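Long-range contacts in quinone oxidoreductase (Escherichia coli, PDB 1QOR), which catalyses the one-electron reduction of quinones to semiquinones with NADPH as the electron donor, working as a homodimer of the zinc-containing alcohol dehydrogenase family: residues G11-L16 and A310-E315; K36-N41 and G93-V98; L126-L131 and L155-W160; L145-A150 and R211-S216. All blocks are in the same frame, centred on the assembly; numbering follows the deposited sequence.

Contact 1. Residues G11-L16 and A310-E315; sequences GGPEVL and AHEILE
Pro13 presses its ring against the helix at His311 and Glu312, and no other residue of the two segments loses as much surface here. The closest touch is between Pro13 CB and Glu312 CG, 3.6 Å apart. The same CB also meets the methylene of His311, with 4.0 Å between Pro13 CB and His311 CB. Glu312 reaches the proline because CG stands anti to its own carbonyl carbon (chi1 -48°) and the chain runs on extended, laying its aliphatic part against the ring and carrying the carboxylate past it. The second touch belongs to Leu16, whose CD1 sits over the centre of the His311 imidazole in a CH-pi contact, 4.0 Å from the centroid and only 8° off the ring normal. Pro13 to Val15 form a single 3-10 turn in the loop between strands 3-6 and 17-20, and it packs on helix 307-315, joining the N-terminal end of the chain to a helix almost 300 residues later. Farther out, water 1 donates to both Glu14 OE1 (3.0 Å) and Glu312 OE2 (2.9 Å), bridging two carboxylates whose like charges would otherwise probably repel. Glu315 brings OE1 within 4.0 Å of Pro13 CG, while its OE2 makes a salt bridge with Arg48 of helix 42-49. Arg48 also takes the carbonyl of Gly11, so one guanidinium links both segments.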
# COMPACT_ATOMS: atom_id res chain seq x y z
N GLY A 11 -23.16 5.46 20.85
CA GLY A 11 -22.62 5.68 22.16
C GLY A 11 -21.90 4.48 22.70
O GLY A 11 -21.44 3.67 21.93
N GLY A 12 -21.82 4.41 24.03
CA GLY A 12 -21.14 3.33 24.70
C GLY A 12 -22.05 2.13 24.73
O GLY A 12 -23.20 2.21 24.29
N PRO A 13 -21.58 1.00 25.32
CA PRO A 13 -22.33 -0.25 25.43
C PRO A 13 -23.77 -0.07 25.98
O PRO A 13 -24.71 -0.79 25.60
CB PRO A 13 -21.46 -1.07 26.38
CG PRO A 13 -20.01 -0.56 26.05
CD PRO A 13 -20.27 0.92 25.99
N GLU A 14 -23.92 0.89 26.88
CA GLU A 14 -25.21 1.18 27.46
C GLU A 14 -26.30 1.54 26.43
O GLU A 14 -27.47 1.44 26.76
CB GLU A 14 -25.10 2.28 28.50
CG GLU A 14 -24.95 3.67 27.91
CD GLU A 14 -23.56 3.96 27.30
OE1 GLU A 14 -22.59 3.20 27.56
OE2 GLU A 14 -23.44 4.98 26.55
N VAL A 15 -25.97 1.88 25.19
CA VAL A 15 -27.05 2.20 24.25
C VAL A 15 -27.70 0.97 23.65
O VAL A 15 -28.65 1.08 22.90
CB VAL A 15 -26.58 3.08 23.06
CG1 VAL A 15 -25.85 4.30 23.55
CG2 VAL A 15 -25.72 2.28 22.08
N LEU A 16 -27.21 -0.22 23.95
CA LEU A 16 -27.80 -1.40 23.33
C LEU A 16 -29.06 -1.81 24.08
O LEU A 16 -29.05 -1.86 25.32
CB LEU A 16 -26.78 -2.55 23.28
CG LEU A 16 -25.54 -2.38 22.38
CD1 LEU A 16 -24.65 -3.57 22.59
CD2 LEU A 16 -25.91 -2.23 20.89
N ALA A 310 -21.22 -7.91 27.22
CA ALA A 310 -20.27 -8.49 26.27
C ALA A 310 -19.37 -7.40 25.68
O ALA A 310 -18.13 -7.60 25.55
CB ALA A 310 -20.99 -9.23 25.16
N HIS A 311 -19.96 -6.25 25.31
CA HIS A 311 -19.21 -5.14 24.75
C HIS A 311 -18.29 -4.50 25.78
O HIS A 311 -17.13 -4.23 25.49
CB HIS A 311 -20.13 -4.07 24.15
CG HIS A 311 -20.57 -4.36 22.74
ND1 HIS A 311 -20.89 -5.62 22.29
CD2 HIS A 311 -20.76 -3.53 21.68
CE1 HIS A 311 -21.27 -5.57 21.02
NE2 HIS A 311 -21.19 -4.31 20.63
N GLU A 312 -18.78 -4.22 26.99
CA GLU A 312 -17.90 -3.60 27.98
C GLU A 312 -16.66 -4.48 28.20
O GLU A 312 -15.52 -3.98 28.19
CB GLU A 312 -18.63 -3.39 29.31
CG GLU A 312 -19.99 -2.74 29.15
CD GLU A 312 -20.73 -2.51 30.46
OE1 GLU A 312 -20.36 -3.21 31.44
OE2 GLU A 312 -21.66 -1.65 30.51
N ILE A 313 -16.89 -5.79 28.31
CA ILE A 313 -15.81 -6.72 28.54
C ILE A 313 -14.85 -6.77 27.35
O ILE A 313 -13.62 -6.65 27.53
CB ILE A 313 -16.34 -8.10 28.92
CG1 ILE A 313 -16.97 -7.99 30.31
CG2 ILE A 313 -15.20 -9.15 28.97
CD1 ILE A 313 -17.76 -9.20 30.68
N LEU A 314 -15.39 -6.90 26.14
CA LEU A 314 -14.55 -6.93 24.95
C LEU A 314 -13.67 -5.71 24.87
O LEU A 314 -12.45 -5.82 24.74
CB LEU A 314 -15.41 -7.03 23.69
CG LEU A 314 -14.67 -6.96 22.36
CD1 LEU A 314 -13.83 -8.22 22.19
CD2 LEU A 314 -15.69 -6.83 21.21
N GLU A 315 -14.27 -4.54 25.06
CA GLU A 315 -13.53 -3.29 24.96
C GLU A 315 -12.49 -3.07 26.04
O GLU A 315 -11.51 -2.32 25.82
CB GLU A 315 -14.48 -2.11 24.93
CG GLU A 315 -15.24 -1.99 23.63
CD GLU A 315 -16.08 -0.72 23.56
OE1 GLU A 315 -16.28 -0.06 24.60
OE2 GLU A 315 -16.54 -0.37 22.46
O HOH W 1 -21.79 1.00 29.39

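Contact 2. Residues K36-N41 and G93-V98; sequences KAIGIN and GAYSSV
The Tyr95 ring is the flat group of this contact, and the strand residues reach it obliquely. Ile38 CG2 lies 3.8 Å from Tyr95 CD1, and the carbonyl oxygen of Gly39 comes within 3.7 Å of Tyr95 CE1. At the tip, Ile40 CG2 is 4.1 Å from Tyr95 OH, the two side chains crossing at about a right angle. The hydroxyl finds its polar partner in a hydrogen bond with Asp44, an NADP-binding residue. Ile38 touches the loop with both branches: CG2, anti to the backbone N, meets Ala94 O at 3.5 Å, while CD1 extends to Ser96 O at 3.6 Å. These are apolar groups resting against carbonyls of a tight turn. Tyr95 is the centre of an inverse gamma turn, and Ser96 OG donates to Gly93 O (2.8 Å), in the carbonyl plane, which ties the loop to itself. Leu325 of strand 324-326 touches Ile38, Ile40 and Tyr95 alike. The whole is a buried joint of the GroES-like domain of the alcohol dehydrogenase family, where the loop before strand 98-102 packs on strand 37-39 as the chain heads toward the cofactor pocket at Asn41.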
# COMPACT_ATOMS: atom_id res chain seq x y z
N LYS A 36 -28.73 -20.03 16.98
CA LYS A 36 -28.38 -20.88 18.15
C LYS A 36 -27.16 -20.31 18.86
O LYS A 36 -27.02 -20.44 20.08
CB LYS A 36 -28.02 -22.29 17.69
CG LYS A 36 -29.13 -22.98 16.90
CD LYS A 36 -30.28 -23.14 17.83
CE LYS A 36 -31.47 -23.73 17.15
NZ LYS A 36 -32.56 -23.77 18.18
N ALA A 37 -26.26 -19.72 18.07
CA ALA A 37 -25.06 -19.09 18.61
C ALA A 37 -24.77 -17.85 17.73
O ALA A 37 -24.89 -17.91 16.51
CB ALA A 37 -23.88 -20.08 18.61
N ILE A 38 -24.39 -16.74 18.37
CA ILE A 38 -24.12 -15.47 17.69
C ILE A 38 -22.68 -14.99 17.96
O ILE A 38 -22.28 -14.86 19.12
CB ILE A 38 -25.12 -14.36 18.24
CG1 ILE A 38 -26.58 -14.83 18.06
CG2 ILE A 38 -24.87 -12.97 17.58
CD1 ILE A 38 -27.59 -13.98 18.82
N GLY A 39 -21.94 -14.68 16.90
CA GLY A 39 -20.59 -14.22 17.10
C GLY A 39 -20.52 -12.76 17.50
O GLY A 39 -21.43 -11.98 17.18
N ILE A 40 -19.50 -12.41 18.28
CA ILE A 40 -19.25 -11.04 18.68
C ILE A 40 -17.98 -10.65 17.91
O ILE A 40 -17.02 -11.44 17.80
CB ILE A 40 -19.02 -10.92 20.20
CG1 ILE A 40 -20.33 -11.31 20.93
CG2 ILE A 40 -18.51 -9.49 20.58
CD1 ILE A 40 -20.21 -11.41 22.42
N ASN A 41 -17.96 -9.45 17.36
CA ASN A 41 -16.81 -9.03 16.56
C ASN A 41 -16.49 -7.60 16.90
O ASN A 41 -17.40 -6.79 17.20
CB ASN A 41 -17.11 -9.22 15.07
CG ASN A 41 -17.09 -10.68 14.67
OD1 ASN A 41 -16.04 -11.29 14.55
ND2 ASN A 41 -18.27 -11.24 14.42
N GLY A 93 -27.94 -7.07 12.12
CA GLY A 93 -29.05 -7.65 12.83
C GLY A 93 -28.86 -9.08 13.32
O GLY A 93 -29.78 -9.66 13.92
N ALA A 94 -27.68 -9.68 13.10
CA ALA A 94 -27.41 -11.06 13.55
C ALA A 94 -27.56 -11.20 15.07
O ALA A 94 -27.72 -12.34 15.56
CB ALA A 94 -26.06 -11.54 13.10
N TYR A 95 -27.50 -10.09 15.82
CA TYR A 95 -27.71 -10.12 17.28
C TYR A 95 -29.24 -10.27 17.44
O TYR A 95 -29.95 -9.29 17.80
CB TYR A 95 -27.31 -8.81 17.96
CG TYR A 95 -25.84 -8.60 18.30
CD1 TYR A 95 -24.82 -9.22 17.57
CD2 TYR A 95 -25.48 -7.72 19.31
CE1 TYR A 95 -23.48 -8.96 17.85
CE2 TYR A 95 -24.15 -7.44 19.59
CZ TYR A 95 -23.16 -8.06 18.85
OH TYR A 95 -21.86 -7.74 19.08
N SER A 96 -29.76 -11.46 17.15
CA SER A 96 -31.18 -11.72 17.20
C SER A 96 -31.41 -13.21 17.22
O SER A 96 -30.56 -14.00 16.77
CB SER A 96 -31.85 -11.15 15.97
OG SER A 96 -31.34 -11.78 14.80
N SER A 97 -32.60 -13.60 17.66
CA SER A 97 -32.94 -15.01 17.72
C SER A 97 -33.38 -15.54 16.36
O SER A 97 -33.26 -16.73 16.10
CB SER A 97 -33.98 -15.26 18.83
OG SER A 97 -35.17 -14.53 18.62
N VAL A 98 -33.79 -14.67 15.45
CA VAL A 98 -34.22 -15.07 14.09
C VAL A 98 -33.75 -13.95 13.17
O VAL A 98 -34.01 -12.76 13.44
CB VAL A 98 -35.78 -15.12 13.96
CG1 VAL A 98 -36.20 -15.73 12.62
CG2 VAL A 98 -36.41 -15.87 15.14

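Contact 3. Residues L126-L131 and L155-W160; sequences LTVYYL and LIACQW. With NDP (NADPH dihydro-nicotinamide-adenine-dinucleotide phosphate), chain D.
Val128 and Trp160 form the dense part of this helix pair. Val128 CG1, anti to the backbone N (chi1 165°), lies 3.6 Å from Trp160 CE3, and the two side chains run alongside in opposite senses. Next along, the far rim of the indole reaches Tyr129: Trp160 CH2 is 3.5 Å from Tyr129 CB, and Tyr129 CA lies over one face of the indole. The two ring planes are inclined at 40°, an oblique pairing. An alanine in place of Trp160 would probably open a gap beside Val128 CG1 and leave Tyr129 without the indole that props its CB and ring edge. The short segments cross at -48° with axes 9.6 Å apart, where helix 115-135 lies against helix 152-164, the first helix after the leading strand of the Rossmann fold. Ile156 and Ala157 are buried but more lightly engaged, through one methyl: Val128 CG2 is 3.8 Å from Ile156 CG2 and 4.0 Å from Ala157 CB. The solvent side is at Tyr129, which is partly exposed and whose side chain also touches Ala279 and Glu282 of helix 273-288. Away from Trp160, the other side of segment 126-131 faces the cofactor. Tyr130 OH donates to the nicotinamide carboxamide oxygen O7N at 2.6 Å, at the edge of the tyrosine ring, and Thr127 OG1 approaches C4N of the nicotinamide to 3.2 Å.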
# COMPACT_ATOMS: atom_id res chain seq x y z
N LEU A 126 -12.38 -16.71 8.26
CA LEU A 126 -12.35 -16.28 6.85
C LEU A 126 -11.35 -15.11 6.74
O LEU A 126 -10.64 -14.96 5.72
CB LEU A 126 -13.76 -15.82 6.43
CG LEU A 126 -14.84 -16.92 6.35
CD1 LEU A 126 -16.12 -16.27 5.94
CD2 LEU A 126 -14.51 -17.98 5.30
N THR A 127 -11.31 -14.28 7.77
CA THR A 127 -10.35 -13.18 7.81
C THR A 127 -8.91 -13.74 7.85
O THR A 127 -8.04 -13.34 7.06
CB THR A 127 -10.57 -12.34 9.04
OG1 THR A 127 -11.91 -11.88 9.03
CG2 THR A 127 -9.63 -11.15 9.06
N VAL A 128 -8.66 -14.72 8.72
CA VAL A 128 -7.31 -15.27 8.80
C VAL A 128 -6.95 -15.91 7.48
O VAL A 128 -5.83 -15.76 6.99
CB VAL A 128 -7.14 -16.24 10.00
CG1 VAL A 128 -5.87 -17.06 9.85
CG2 VAL A 128 -7.13 -15.45 11.29
N TYR A 129 -7.91 -16.58 6.87
CA TYR A 129 -7.63 -17.21 5.61
C TYR A 129 -7.20 -16.20 4.52
O TYR A 129 -6.16 -16.41 3.87
CB TYR A 129 -8.84 -18.03 5.13
CG TYR A 129 -8.70 -18.57 3.72
CD1 TYR A 129 -7.91 -19.69 3.46
CD2 TYR A 129 -9.36 -17.96 2.65
CE1 TYR A 129 -7.79 -20.18 2.19
CE2 TYR A 129 -9.25 -18.45 1.36
CZ TYR A 129 -8.47 -19.56 1.15
OH TYR A 129 -8.46 -20.13 -0.09
N TYR A 130 -7.98 -15.14 4.27
CA TYR A 130 -7.56 -14.25 3.18
C TYR A 130 -6.28 -13.49 3.56
O TYR A 130 -5.40 -13.28 2.73
CB TYR A 130 -8.68 -13.31 2.67
CG TYR A 130 -8.86 -12.03 3.46
CD1 TYR A 130 -7.95 -10.98 3.36
CD2 TYR A 130 -9.97 -11.86 4.29
CE1 TYR A 130 -8.16 -9.76 4.09
CE2 TYR A 130 -10.17 -10.68 5.00
CZ TYR A 130 -9.28 -9.63 4.90
OH TYR A 130 -9.54 -8.46 5.63
N LEU A 131 -6.17 -13.10 4.82
CA LEU A 131 -4.96 -12.43 5.26
C LEU A 131 -3.64 -13.20 5.01
O LEU A 131 -2.70 -12.64 4.45
CB LEU A 131 -5.06 -12.12 6.74
CG LEU A 131 -5.94 -10.96 7.18
CD1 LEU A 131 -5.88 -10.85 8.70
CD2 LEU A 131 -5.47 -9.67 6.53
N LEU A 155 -5.77 -15.68 18.07
CA LEU A 155 -5.62 -17.09 18.41
C LEU A 155 -5.83 -18.01 17.20
O LEU A 155 -5.16 -19.07 17.09
CB LEU A 155 -6.54 -17.44 19.59
CG LEU A 155 -5.92 -17.83 20.95
CD1 LEU A 155 -4.49 -17.27 21.23
CD2 LEU A 155 -6.90 -17.48 22.05
N ILE A 156 -6.72 -17.64 16.27
CA ILE A 156 -6.90 -18.44 15.07
C ILE A 156 -5.66 -18.25 14.19
O ILE A 156 -5.16 -19.19 13.56
CB ILE A 156 -8.18 -18.05 14.28
CG1 ILE A 156 -9.42 -18.44 15.06
CG2 ILE A 156 -8.19 -18.71 12.91
CD1 ILE A 156 -10.75 -17.90 14.45
N ALA A 157 -5.16 -17.01 14.13
CA ALA A 157 -3.98 -16.74 13.32
C ALA A 157 -2.76 -17.56 13.83
O ALA A 157 -1.99 -18.10 13.04
CB ALA A 157 -3.67 -15.23 13.32
N CYS A 158 -2.58 -17.64 15.14
CA CYS A 158 -1.48 -18.43 15.71
C CYS A 158 -1.50 -19.92 15.22
O CYS A 158 -0.49 -20.44 14.75
CB CYS A 158 -1.59 -18.39 17.22
SG CYS A 158 -1.09 -16.84 17.95
N GLN A 159 -2.68 -20.55 15.26
CA GLN A 159 -2.88 -21.94 14.91
C GLN A 159 -2.75 -22.16 13.45
O GLN A 159 -2.18 -23.19 13.03
CB GLN A 159 -4.22 -22.41 15.44
CG GLN A 159 -4.36 -22.17 16.94
CD GLN A 159 -5.67 -22.66 17.52
OE1 GLN A 159 -5.86 -23.88 17.71
NE2 GLN A 159 -6.60 -21.72 17.82
N TRP A 160 -3.27 -21.22 12.64
CA TRP A 160 -3.14 -21.36 11.20
C TRP A 160 -1.67 -21.17 10.75
O TRP A 160 -1.17 -21.93 9.92
CB TRP A 160 -4.08 -20.39 10.46
CG TRP A 160 -4.46 -20.90 9.13
CD1 TRP A 160 -3.65 -21.56 8.23
CD2 TRP A 160 -5.77 -20.82 8.52
NE1 TRP A 160 -4.39 -21.89 7.09
CE2 TRP A 160 -5.68 -21.45 7.25
CE3 TRP A 160 -7.00 -20.30 8.94
CZ2 TRP A 160 -6.79 -21.55 6.39
CZ3 TRP A 160 -8.10 -20.40 8.09
CH2 TRP A 160 -7.98 -21.03 6.82
PA NDP D . -10.08 -9.15 19.70
O1A NDP D . -10.77 -10.28 20.37
O2A NDP D . -8.76 -9.40 19.07
O5B NDP D . -10.02 -7.90 20.62
C5B NDP D . -9.23 -6.78 20.34
C4B NDP D . -7.91 -6.94 21.03
O4B NDP D . -7.15 -5.89 20.44
C3B NDP D . -7.86 -6.67 22.54
O3B NDP D . -8.21 -7.89 23.25
C2B NDP D . -6.47 -6.08 22.72
O2B NDP D . -5.58 -7.14 23.04
C1B NDP D . -6.15 -5.40 21.32
N9A NDP D . -6.10 -3.96 21.61
C8A NDP D . -5.04 -3.15 21.54
N7A NDP D . -5.38 -1.92 21.93
C5A NDP D . -6.66 -2.01 22.22
C6A NDP D . -7.45 -0.97 22.70
N6A NDP D . -6.98 0.26 22.91
N1A NDP D . -8.72 -1.27 22.95
C2A NDP D . -9.23 -2.52 22.76
N3A NDP D . -8.47 -3.51 22.31
C4A NDP D . -7.15 -3.27 22.04
O3 NDP D . -11.09 -8.79 18.52
PN NDP D . -11.55 -9.47 17.17
O1N NDP D . -10.91 -10.82 16.97
O2N NDP D . -13.06 -9.36 17.07
O5D NDP D . -10.90 -8.39 16.12
C5D NDP D . -9.52 -8.05 16.05
C4D NDP D . -9.30 -6.89 15.13
O4D NDP D . -9.50 -7.29 13.76
C3D NDP D . -10.25 -5.72 15.39
O3D NDP D . -9.54 -4.48 15.28
C2D NDP D . -11.27 -5.89 14.24
O2D NDP D . -11.93 -4.69 13.95
C1D NDP D . -10.42 -6.34 13.09
N1N NDP D . -10.98 -7.21 12.02
C2N NDP D . -10.76 -6.88 10.70
C3N NDP D . -11.27 -7.71 9.72
C7N NDP D . -11.03 -7.42 8.25
O7N NDP D . -11.44 -8.17 7.37
N7N NDP D . -10.35 -6.32 8.01
C4N NDP D . -11.99 -8.85 10.04
C5N NDP D . -12.20 -9.17 11.38
C6N NDP D . -11.70 -8.34 12.36
P2B NDP D . -4.21 -6.86 23.95
O1X NDP D . -3.43 -8.11 23.82
O2X NDP D . -3.55 -5.71 23.33
O3X NDP D . -4.75 -6.58 25.29

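Contact 4. Residues L145-A150 and R211-S216; sequences LFHAAA and RVVYDS. With NDP (NADPH dihydro-nicotinamide-adenine-dinucleotide phosphate), chain D.
Leu145 pairs with Val213 and Phe146 with Tyr214 in parallel beta bridges, the touching runs 10° apart in direction. Tyr214 N donates to Leu145 O (2.9 Å, 173°), and His147 N donates to Tyr214 O at 3.1 Å, nearly along the C=O axis. The strands belong to the parallel Rossmann sheet, whose carboxyl ends bear the cofactor site. On one face, Leu145 CD2 and Val213 CG1 lie side by side. On the other, Phe146 CD2 packs against Tyr214 CB at 3.6 Å, the ring planes at 33°, while Tyr214 OH bonds to Leu131 O of helix 115-135. Farther on, His147 CD2 approaches Asp215 CB to 3.6 Å, and Asp215 OD2, held by Thr221 and Ser225, sits over a face of the imidazole. A leucine in place of His147 has no NE2 for the weak bond with Ser225 OG, and would probably leave that hydroxyl with one partner fewer and the Asp215 carboxylate without a polar ring beside it. Ser216 O accepts a weak bond from the nicotinamide-ribose hydroxyl O3D. Water 3 donates to His147 O and Tyr214 O, and water 2 joins His147 O to Ser216 OG (2.7 Å), which implies that water bridges the segments beyond their last direct bond, next to that ribose.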
# COMPACT_ATOMS: atom_id res chain seq x y z
N LEU A 145 5.21 -10.48 11.75
CA LEU A 145 4.58 -9.95 12.94
C LEU A 145 3.04 -9.92 12.85
O LEU A 145 2.46 -9.60 11.78
CB LEU A 145 5.17 -8.57 13.24
CG LEU A 145 4.69 -7.80 14.47
CD1 LEU A 145 5.16 -8.49 15.71
CD2 LEU A 145 5.23 -6.36 14.41
N PHE A 146 2.36 -10.21 13.98
CA PHE A 146 0.90 -10.24 13.99
C PHE A 146 0.48 -9.71 15.34
O PHE A 146 0.76 -10.33 16.36
CB PHE A 146 0.40 -11.67 13.77
CG PHE A 146 -1.03 -11.77 13.29
CD1 PHE A 146 -2.10 -11.49 14.15
CD2 PHE A 146 -1.31 -12.15 11.98
CE1 PHE A 146 -3.44 -11.59 13.71
CE2 PHE A 146 -2.63 -12.24 11.52
CZ PHE A 146 -3.71 -11.96 12.39
N HIS A 147 -0.17 -8.56 15.35
CA HIS A 147 -0.60 -7.89 16.56
C HIS A 147 -1.80 -8.46 17.24
O HIS A 147 -2.63 -9.09 16.61
CB HIS A 147 -0.84 -6.42 16.28
CG HIS A 147 0.42 -5.64 16.03
ND1 HIS A 147 1.11 -4.99 17.03
CD2 HIS A 147 1.10 -5.39 14.89
CE1 HIS A 147 2.14 -4.35 16.52
NE2 HIS A 147 2.16 -4.58 15.22
N ALA A 148 -1.89 -8.24 18.54
CA ALA A 148 -3.03 -8.72 19.34
C ALA A 148 -3.26 -10.22 19.08
O ALA A 148 -4.37 -10.68 18.73
CB ALA A 148 -4.29 -7.85 18.98
N ALA A 149 -2.19 -11.00 19.29
CA ALA A 149 -2.17 -12.43 19.05
C ALA A 149 -2.99 -13.35 19.95
O ALA A 149 -3.19 -14.51 19.62
CB ALA A 149 -0.73 -12.90 18.97
N ALA A 150 -3.51 -12.86 21.07
CA ALA A 150 -4.34 -13.71 21.93
C ALA A 150 -5.84 -13.40 21.77
O ALA A 150 -6.66 -13.88 22.58
CB ALA A 150 -3.94 -13.53 23.38
N ARG A 211 9.12 -9.05 6.42
CA ARG A 211 8.57 -8.63 5.14
C ARG A 211 7.08 -8.19 5.24
O ARG A 211 6.60 -7.43 4.40
CB ARG A 211 8.65 -9.75 4.10
CG ARG A 211 9.74 -9.58 3.09
N VAL A 212 6.33 -8.72 6.22
CA VAL A 212 4.95 -8.33 6.38
C VAL A 212 4.57 -8.20 7.85
O VAL A 212 5.08 -8.94 8.70
CB VAL A 212 4.03 -9.30 5.62
CG1 VAL A 212 4.21 -10.73 6.18
CG2 VAL A 212 2.56 -8.82 5.69
N VAL A 213 3.70 -7.22 8.14
CA VAL A 213 3.17 -6.90 9.46
C VAL A 213 1.66 -6.86 9.36
O VAL A 213 1.13 -6.14 8.50
CB VAL A 213 3.59 -5.49 9.96
CG1 VAL A 213 2.85 -5.16 11.23
CG2 VAL A 213 5.10 -5.44 10.30
N TYR A 214 0.97 -7.66 10.16
CA TYR A 214 -0.49 -7.67 10.18
C TYR A 214 -0.86 -6.94 11.43
O TYR A 214 -0.72 -7.48 12.52
CB TYR A 214 -1.04 -9.07 10.20
CG TYR A 214 -0.75 -9.82 8.94
CD1 TYR A 214 -1.63 -9.77 7.86
CD2 TYR A 214 0.37 -10.67 8.85
CE1 TYR A 214 -1.40 -10.54 6.72
CE2 TYR A 214 0.60 -11.47 7.71
CZ TYR A 214 -0.28 -11.39 6.66
OH TYR A 214 -0.07 -12.18 5.55
N ASP A 215 -1.42 -5.76 11.27
CA ASP A 215 -1.72 -4.90 12.40
C ASP A 215 -3.21 -4.47 12.52
O ASP A 215 -3.71 -3.64 11.73
CB ASP A 215 -0.74 -3.70 12.34
CG ASP A 215 -0.91 -2.73 13.50
OD1 ASP A 215 -1.97 -2.68 14.16
OD2 ASP A 215 0.01 -1.94 13.73
N SER A 216 -3.89 -4.99 13.55
CA SER A 216 -5.28 -4.68 13.73
C SER A 216 -5.46 -3.68 14.82
O SER A 216 -6.59 -3.28 15.11
CB SER A 216 -6.10 -5.93 14.05
OG SER A 216 -5.68 -6.55 15.25
PA NDP D . -10.08 -9.15 19.70
O1A NDP D . -10.77 -10.28 20.37
O2A NDP D . -8.76 -9.40 19.07
O5B NDP D . -10.02 -7.90 20.62
C5B NDP D . -9.23 -6.78 20.34
C4B NDP D . -7.91 -6.94 21.03
O4B NDP D . -7.15 -5.89 20.44
C3B NDP D . -7.86 -6.67 22.54
O3B NDP D . -8.21 -7.89 23.25
C2B NDP D . -6.47 -6.08 22.72
O2B NDP D . -5.58 -7.14 23.04
C1B NDP D . -6.15 -5.40 21.32
N9A NDP D . -6.10 -3.96 21.61
C8A NDP D . -5.04 -3.15 21.54
N7A NDP D . -5.38 -1.92 21.93
C5A NDP D . -6.66 -2.01 22.22
C6A NDP D . -7.45 -0.97 22.70
N6A NDP D . -6.98 0.26 22.91
N1A NDP D . -8.72 -1.27 22.95
C2A NDP D . -9.23 -2.52 22.76
N3A NDP D . -8.47 -3.51 22.31
C4A NDP D . -7.15 -3.27 22.04
O3 NDP D . -11.09 -8.79 18.52
PN NDP D . -11.55 -9.47 17.17
O1N NDP D . -10.91 -10.82 16.97
O2N NDP D . -13.06 -9.36 17.07
O5D NDP D . -10.90 -8.39 16.12
C5D NDP D . -9.52 -8.05 16.05
C4D NDP D . -9.30 -6.89 15.13
O4D NDP D . -9.50 -7.29 13.76
C3D NDP D . -10.25 -5.72 15.39
O3D NDP D . -9.54 -4.48 15.28
C2D NDP D . -11.27 -5.89 14.24
O2D NDP D . -11.93 -4.69 13.95
C1D NDP D . -10.42 -6.34 13.09
N1N NDP D . -10.98 -7.21 12.02
C2N NDP D . -10.76 -6.88 10.70
C3N NDP D . -11.27 -7.71 9.72
C7N NDP D . -11.03 -7.42 8.25
O7N NDP D . -11.44 -8.17 7.37
N7N NDP D . -10.35 -6.32 8.01
C4N NDP D . -11.99 -8.85 10.04
C5N NDP D . -12.20 -9.17 11.38
C6N NDP D . -11.70 -8.34 12.36
P2B NDP D . -4.21 -6.86 23.95
O1X NDP D . -3.43 -8.11 23.82
O2X NDP D . -3.55 -5.71 23.33
O3X NDP D . -4.75 -6.58 25.29
O HOH W 2 -5.36 -9.25 15.51
O HOH W 3 -3.14 -7.76 14.02

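Overall arrangement
Contact 1 closes the longest loop of the four and encloses the other three. Contact 2 closes before contact 3 opens, whereas contacts 3 and 4 interlock, their segments alternating along the chain. Contacts 1 and 2 lie 16 Å apart between centres and touch, with Ala310 and Leu314 packing on Ile40. Contacts 3 and 4 have centres 11 Å apart: strand 143-146 leads through a short loop into helix 152-164, and Ala157 packs on Phe146. The centres of contacts 2 and 4 are about 27 Å apart. Contact 2 lies in the GroES-like domain and contact 4 in the parallel Rossmann sheet, with the helices of contact 3 beside it, so NADPH sits between two domains, its pocket drawing residues from all four contacts.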